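Local coordinates for protein geranyltranstransferase (PDB 3TS7) that probably makes farnesyl diphosphate by joining isopentenyl and geranyl diphosphates, as a magnesium-dependent member of the FPP/GGPP synthase family, at residues Q17-A31 and M42-L56. Numbering follows the deposited sequence.
Sequences QERVERALDARLPAA and MRYSVLGGGKRMRPL. With PO4 (phosphate ion), chain E; PO4 (phosphate ion), chain F.
Arg-43 meets Asp-25 and the carbonyls of Leu-28 and Pro-29, extending from helix 36-46 on a straight chain (chi2 171°, chi3 166°). Its NH1 and NH2 converge end-on on Asp-25 OD1, Arg-43 NH2 at 2.7 Å, with the carboxylate perpendicular to the guanidinium. NH1 also bonds Leu-28 O, and Arg-43 NE gives a straighter bond to Pro-29 O (3.0 Å); both carbonyls are approached from above their planes. Leu-28 CB lies over one guanidinium face. With alanine at Arg-43, the Asp-25 carboxylate is likely to lose its charge partner and the two carbonyls these donors, freeing the turn to shift.

The second arginine, Arg-52, is sandwiched: Leu-24 CD1 sits 3.6 Å above the centre of one face, and Gly-49 O lies against the other, nearer the rim. In its plane, NH1 and NH2 share Val-46 O, while Arg-52 NH2 also meets Glu-21 OE2 at 2.9 Å, on the syn side but tilted out of the carboxylate plane. Bent at chi2 (74°), Glu-21 turns OE1 to Gly-48 N in a nearly straight 2.7 Å bond, tying the glycine-rich loop to the helix. A water joins OE2, Arg-52 NE and Gln-17 O. Gln-17 NE2 bonds Lys-51 O.

Leu-28 CD1 packs on Val-46 CG1 (3.8 Å) between the two arginines. Lys-51 and Arg-54 hold phosphate ions, probably from the crystallisation liquor, where the family's GGGKRxR run typically binds isopentenyl diphosphate. Helix 73-90 backs Leu-24 and supplies Glu-80 to Arg-52, while helix 113-133 covers Leu-28, Met-42 and Val-46.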
loop_
_atom_site.group_PDB
_atom_site.type_symbol
_atom_site.label_atom_id
_atom_site.label_comp_id
_atom_site.label_asym_id
_atom_site.label_seq_id
_atom_site.Cartn_x
_atom_site.Cartn_y
_atom_site.Cartn_z
ATOM N N GLN B 17 -23.746 5.932 -3.082
ATOM C CA GLN B 17 -23.086 5.186 -4.142
ATOM C C GLN B 17 -22.751 6.074 -5.346
ATOM O O GLN B 17 -21.712 5.894 -5.974
ATOM C CB GLN B 17 -23.926 3.983 -4.565
ATOM C CG GLN B 17 -23.863 2.833 -3.564
ATOM C CD GLN B 17 -24.805 1.692 -3.911
ATOM O OE1 GLN B 17 -25.772 1.872 -4.647
ATOM N NE2 GLN B 17 -24.527 0.507 -3.374
ATOM N N GLU B 18 -23.624 7.032 -5.652
ATOM C CA GLU B 18 -23.342 8.017 -6.693
ATOM C C GLU B 18 -22.271 9.015 -6.257
ATOM O O GLU B 18 -21.382 9.354 -7.046
ATOM C CB GLU B 18 -24.620 8.744 -7.101
ATOM C CG GLU B 18 -25.575 7.877 -7.930
ATOM C CD GLU B 18 -27.018 8.386 -7.923
ATOM O OE1 GLU B 18 -27.265 9.520 -7.449
ATOM O OE2 GLU B 18 -27.910 7.642 -8.393
ATOM N N ARG B 19 -22.353 9.466 -5.005
ATOM C CA ARG B 19 -21.374 10.398 -4.435
ATOM C C ARG B 19 -19.968 9.788 -4.364
ATOM O O ARG B 19 -18.987 10.448 -4.719
ATOM C CB ARG B 19 -21.816 10.894 -3.062
ATOM C CG ARG B 19 -20.858 11.874 -2.439
ATOM C CD ARG B 19 -21.234 12.204 -1.024
ATOM N NE ARG B 19 -20.323 13.212 -0.487
ATOM C CZ ARG B 19 -20.654 14.468 -0.220
ATOM N NH1 ARG B 19 -21.902 14.884 -0.415
ATOM N NH2 ARG B 19 -19.737 15.303 0.262
ATOM N N VAL B 20 -19.868 8.528 -3.940
ATOM C CA VAL B 20 -18.566 7.845 -3.936
ATOM C C VAL B 20 -18.052 7.541 -5.367
ATOM O O VAL B 20 -16.846 7.579 -5.605
ATOM C CB VAL B 20 -18.570 6.560 -3.045
ATOM C CG1 VAL B 20 -19.223 5.399 -3.766
ATOM C CG2 VAL B 20 -17.148 6.200 -2.601
ATOM N N GLU B 21 -18.955 7.254 -6.310
ATOM C CA GLU B 21 -18.552 6.979 -7.685
ATOM C C GLU B 21 -17.807 8.176 -8.283
ATOM O O GLU B 21 -16.783 7.997 -8.952
ATOM C CB GLU B 21 -19.762 6.648 -8.561
ATOM C CG GLU B 21 -19.426 6.210 -9.998
ATOM C CD GLU B 21 -18.851 4.802 -10.086
ATOM O OE1 GLU B 21 -18.213 4.490 -11.112
ATOM O OE2 GLU B 21 -19.038 3.996 -9.146
ATOM N N ARG B 22 -18.326 9.375 -8.024
ATOM C CA ARG B 22 -17.719 10.632 -8.472
ATOM C C ARG B 22 -16.447 10.957 -7.701
ATOM O O ARG B 22 -15.503 11.537 -8.252
ATOM C CB ARG B 22 -18.705 11.789 -8.324
ATOM C CG ARG B 22 -19.931 11.733 -9.266
ATOM C CD ARG B 22 -20.726 13.040 -9.242
ATOM N NE ARG B 22 -20.759 13.651 -7.907
ATOM C CZ ARG B 22 -21.729 13.488 -7.002
ATOM N NH1 ARG B 22 -22.791 12.730 -7.271
ATOM N NH2 ARG B 22 -21.640 14.093 -5.816
ATOM N N ALA B 23 -16.417 10.578 -6.426
ATOM C CA ALA B 23 -15.272 10.893 -5.584
ATOM C C ALA B 23 -14.075 10.004 -5.940
ATOM O O ALA B 23 -12.925 10.481 -5.938
ATOM C CB ALA B 23 -15.632 10.817 -4.101
ATOM N N LEU B 24 -14.355 8.743 -6.294
ATOM C CA LEU B 24 -13.320 7.810 -6.763
ATOM C C LEU B 24 -12.741 8.242 -8.120
ATOM O O LEU B 24 -11.523 8.238 -8.302
ATOM C CB LEU B 24 -13.846 6.367 -6.849
ATOM C CG LEU B 24 -14.261 5.698 -5.531
ATOM C CD1 LEU B 24 -15.259 4.569 -5.780
ATOM C CD2 LEU B 24 -13.078 5.204 -4.742
ATOM N N ASP B 25 -13.628 8.602 -9.051
ATOM C CA ASP B 25 -13.256 9.137 -10.368
ATOM C C ASP B 25 -12.364 10.382 -10.239
ATOM O O ASP B 25 -11.347 10.494 -10.931
ATOM C CB ASP B 25 -14.514 9.465 -11.186
ATOM C CG ASP B 25 -14.193 10.008 -12.578
ATOM O OD1 ASP B 25 -13.216 9.547 -13.202
ATOM O OD2 ASP B 25 -14.923 10.904 -13.043
ATOM N N ALA B 26 -12.734 11.287 -9.333
ATOM C CA ALA B 26 -11.951 12.486 -9.065
ATOM C C ALA B 26 -10.562 12.195 -8.481
ATOM O O ALA B 26 -9.649 13.005 -8.643
ATOM C CB ALA B 26 -12.731 13.467 -8.169
ATOM N N ARG B 27 -10.393 11.042 -7.823
ATOM C CA ARG B 27 -9.103 10.687 -7.214
ATOM C C ARG B 27 -8.307 9.659 -8.028
ATOM O O ARG B 27 -7.188 9.305 -7.663
ATOM C CB ARG B 27 -9.295 10.208 -5.764
ATOM C CG ARG B 27 -9.580 11.332 -4.774
ATOM C CD ARG B 27 -10.370 10.877 -3.551
ATOM N NE ARG B 27 -10.709 12.014 -2.693
ATOM C CZ ARG B 27 -11.795 12.776 -2.847
ATOM N NH1 ARG B 27 -12.669 12.519 -3.810
ATOM N NH2 ARG B 27 -12.007 13.800 -2.038
ATOM N N LEU B 28 -8.883 9.163 -9.118
ATOM C CA LEU B 28 -8.153 8.221 -9.952
ATOM C C LEU B 28 -7.466 8.964 -11.104
ATOM O O LEU B 28 -8.103 9.796 -11.755
ATOM C CB LEU B 28 -9.074 7.130 -10.500
ATOM C CG LEU B 28 -9.447 6.001 -9.520
ATOM C CD1 LEU B 28 -10.592 5.182 -10.097
ATOM C CD2 LEU B 28 -8.253 5.125 -9.190
ATOM N N PRO B 29 -6.174 8.665 -11.352
ATOM C CA PRO B 29 -5.451 9.335 -12.450
ATOM C C PRO B 29 -6.113 9.033 -13.798
ATOM O O PRO B 29 -6.553 7.902 -14.023
ATOM C CB PRO B 29 -4.047 8.724 -12.384
ATOM C CG PRO B 29 -3.944 8.098 -11.001
ATOM C CD PRO B 29 -5.340 7.652 -10.676
ATOM N N ALA B 30 -6.175 10.044 -14.665
ATOM C CA ALA B 30 -6.918 9.995 -15.933
ATOM C C ALA B 30 -6.547 8.849 -16.877
ATOM O O ALA B 30 -5.381 8.451 -16.973
ATOM C CB ALA B 30 -6.784 11.313 -16.662
ATOM N N ALA B 31 -7.561 8.363 -17.587
ATOM C CA ALA B 31 -7.462 7.245 -18.528
ATOM C C ALA B 31 -6.596 7.571 -19.754
ATOM O O ALA B 31 -6.030 6.666 -20.380
ATOM C CB ALA B 31 -8.862 6.824 -18.977
ATOM N N MET B 42 -6.750 0.297 -13.284
ATOM C CA MET B 42 -7.206 0.758 -11.971
ATOM C C MET B 42 -8.649 1.237 -12.021
ATOM O O MET B 42 -9.463 0.860 -11.176
ATOM C CB MET B 42 -6.325 1.890 -11.459
ATOM C CG MET B 42 -4.879 1.532 -11.344
ATOM S SD MET B 42 -3.920 3.026 -11.002
ATOM C CE MET B 42 -3.690 2.751 -9.304
ATOM N N ARG B 43 -8.957 2.052 -13.025
ATOM C CA ARG B 43 -10.313 2.548 -13.268
ATOM C C ARG B 43 -11.321 1.456 -13.620
ATOM O O ARG B 43 -12.489 1.556 -13.255
ATOM C CB ARG B 43 -10.310 3.610 -14.365
ATOM C CG ARG B 43 -9.830 4.949 -13.868
ATOM C CD ARG B 43 -9.619 5.957 -14.976
ATOM N NE ARG B 43 -9.499 7.277 -14.378
ATOM C CZ ARG B 43 -10.532 8.081 -14.149
ATOM N NH1 ARG B 43 -10.337 9.257 -13.580
ATOM N NH2 ARG B 43 -11.758 7.700 -14.499
ATOM N N TYR B 44 -10.864 0.429 -14.336
ATOM C CA TYR B 44 -11.716 -0.691 -14.760
ATOM C C TYR B 44 -12.171 -1.484 -13.543
ATOM O O TYR B 44 -13.306 -1.947 -13.482
ATOM C CB TYR B 44 -10.940 -1.595 -15.709
ATOM C CG TYR B 44 -11.620 -2.874 -16.124
ATOM C CD1 TYR B 44 -12.394 -2.926 -17.288
ATOM C CD2 TYR B 44 -11.448 -4.051 -15.383
ATOM C CE1 TYR B 44 -12.993 -4.115 -17.698
ATOM C CE2 TYR B 44 -12.060 -5.233 -15.771
ATOM C CZ TYR B 44 -12.830 -5.260 -16.927
ATOM O OH TYR B 44 -13.424 -6.437 -17.319
ATOM N N SER B 45 -11.258 -1.639 -12.591
ATOM C CA SER B 45 -11.526 -2.359 -11.361
ATOM C C SER B 45 -12.278 -1.537 -10.310
ATOM O O SER B 45 -13.105 -2.082 -9.581
ATOM C CB SER B 45 -10.232 -2.906 -10.798
ATOM O OG SER B 45 -9.683 -3.873 -11.675
ATOM N N VAL B 46 -12.015 -0.236 -10.237
ATOM C CA VAL B 46 -12.631 0.590 -9.197
ATOM C C VAL B 46 -14.015 1.118 -9.567
ATOM O O VAL B 46 -14.923 1.122 -8.734
ATOM C CB VAL B 46 -11.709 1.758 -8.770
ATOM C CG1 VAL B 46 -12.426 2.744 -7.840
ATOM C CG2 VAL B 46 -10.507 1.218 -8.080
ATOM N N LEU B 47 -14.179 1.553 -10.811
ATOM C CA LEU B 47 -15.368 2.299 -11.187
ATOM C C LEU B 47 -16.441 1.410 -11.796
ATOM O O LEU B 47 -16.194 0.235 -12.084
ATOM C CB LEU B 47 -15.005 3.446 -12.138
ATOM C CG LEU B 47 -14.112 4.547 -11.577
ATOM C CD1 LEU B 47 -13.685 5.495 -12.683
ATOM C CD2 LEU B 47 -14.797 5.311 -10.427
ATOM N N GLY B 48 -17.629 1.978 -11.971
ATOM C CA GLY B 48 -18.760 1.277 -12.591
ATOM C C GLY B 48 -19.621 0.490 -11.616
ATOM O O GLY B 48 -20.277 -0.479 -12.006
ATOM N N GLY B 49 -19.625 0.899 -10.350
ATOM C CA GLY B 49 -20.456 0.251 -9.339
ATOM C C GLY B 49 -19.759 -0.809 -8.499
ATOM O O GLY B 49 -18.525 -0.877 -8.429
ATOM N N GLY B 50 -20.571 -1.663 -7.885
ATOM C CA GLY B 50 -20.143 -2.511 -6.778
ATOM C C GLY B 50 -20.982 -2.069 -5.598
ATOM O O GLY B 50 -21.582 -0.991 -5.634
ATOM N N LYS B 51 -21.027 -2.882 -4.548
ATOM C CA LYS B 51 -21.893 -2.590 -3.402
ATOM C C LYS B 51 -21.470 -1.367 -2.583
ATOM O O LYS B 51 -22.320 -0.728 -1.957
ATOM C CB LYS B 51 -22.031 -3.817 -2.500
ATOM C CG LYS B 51 -22.539 -5.063 -3.215
ATOM C CD LYS B 51 -22.790 -6.192 -2.216
ATOM C CE LYS B 51 -22.636 -7.564 -2.864
ATOM N NZ LYS B 51 -21.202 -7.966 -2.950
ATOM N N ARG B 52 -20.175 -1.034 -2.614
ATOM C CA ARG B 52 -19.602 0.100 -1.850
ATOM C C ARG B 52 -19.890 -0.007 -0.355
ATOM O O ARG B 52 -20.196 0.994 0.298
ATOM C CB ARG B 52 -20.066 1.475 -2.384
ATOM C CG ARG B 52 -19.983 1.654 -3.888
ATOM C CD ARG B 52 -18.558 1.535 -4.391
ATOM N NE ARG B 52 -18.414 1.964 -5.780
ATOM C CZ ARG B 52 -17.350 1.710 -6.541
ATOM N NH1 ARG B 52 -16.324 1.019 -6.063
ATOM N NH2 ARG B 52 -17.313 2.145 -7.795
ATOM N N MET B 53 -19.781 -1.223 0.182
ATOM C CA MET B 53 -20.154 -1.471 1.568
ATOM C C MET B 53 -19.289 -0.653 2.525
ATOM O O MET B 53 -19.791 -0.055 3.486
ATOM C CB MET B 53 -20.017 -2.960 1.905
ATOM C CG MET B 53 -20.667 -3.330 3.249
ATOM S SD MET B 53 -19.798 -4.540 4.268
ATOM C CE MET B 53 -19.418 -5.862 3.129
ATOM N N ARG B 54 -17.984 -0.642 2.274
ATOM C CA ARG B 54 -17.083 0.097 3.162
ATOM C C ARG B 54 -17.293 1.629 3.165
ATOM O O ARG B 54 -17.315 2.221 4.249
ATOM C CB ARG B 54 -15.627 -0.341 2.978
ATOM C CG ARG B 54 -15.396 -1.759 3.458
ATOM C CD ARG B 54 -14.401 -2.474 2.590
ATOM N NE ARG B 54 -14.442 -3.909 2.835
ATOM C CZ ARG B 54 -15.204 -4.762 2.169
ATOM N NH1 ARG B 54 -15.159 -6.045 2.478
ATOM N NH2 ARG B 54 -15.998 -4.344 1.195
ATOM N N PRO B 55 -17.440 2.269 1.975
ATOM C CA PRO B 55 -17.862 3.673 1.919
ATOM C C PRO B 55 -19.204 3.946 2.576
ATOM O O PRO B 55 -19.350 4.973 3.224
ATOM C CB PRO B 55 -17.990 3.931 0.414
ATOM C CG PRO B 55 -16.901 3.115 -0.148
ATOM C CD PRO B 55 -16.943 1.837 0.653
ATOM N N LEU B 56 -20.174 3.050 2.389
ATOM C CA LEU B 56 -21.490 3.219 3.030
ATOM C C LEU B 56 -21.327 3.256 4.535
ATOM O O LEU B 56 -21.883 4.132 5.191
ATOM C CB LEU B 56 -22.454 2.113 2.635
ATOM C CG LEU B 56 -23.005 2.136 1.212
ATOM C CD1 LEU B 56 -23.756 0.839 0.929
ATOM C CD2 LEU B 56 -23.879 3.340 0.980
HETATM P P PO4 E . -17.991 -7.383 -0.178
HETATM O O1 PO4 E . -17.186 -7.494 -1.454
HETATM O O2 PO4 E . -18.754 -6.081 -0.141
HETATM O O3 PO4 E . -18.985 -8.509 -0.115
HETATM O O4 PO4 E . -17.045 -7.460 0.995
HETATM P P PO4 F . -17.736 -5.358 -4.048
HETATM O O1 PO4 F . -16.983 -4.165 -3.519
HETATM O O2 PO4 F . -18.903 -5.656 -3.140
HETATM O O3 PO4 F . -18.271 -5.052 -5.425
HETATM O O4 PO4 F . -16.805 -6.538 -4.114
HETATM O O HOH W 1 -20.374 3.641 -6.634
#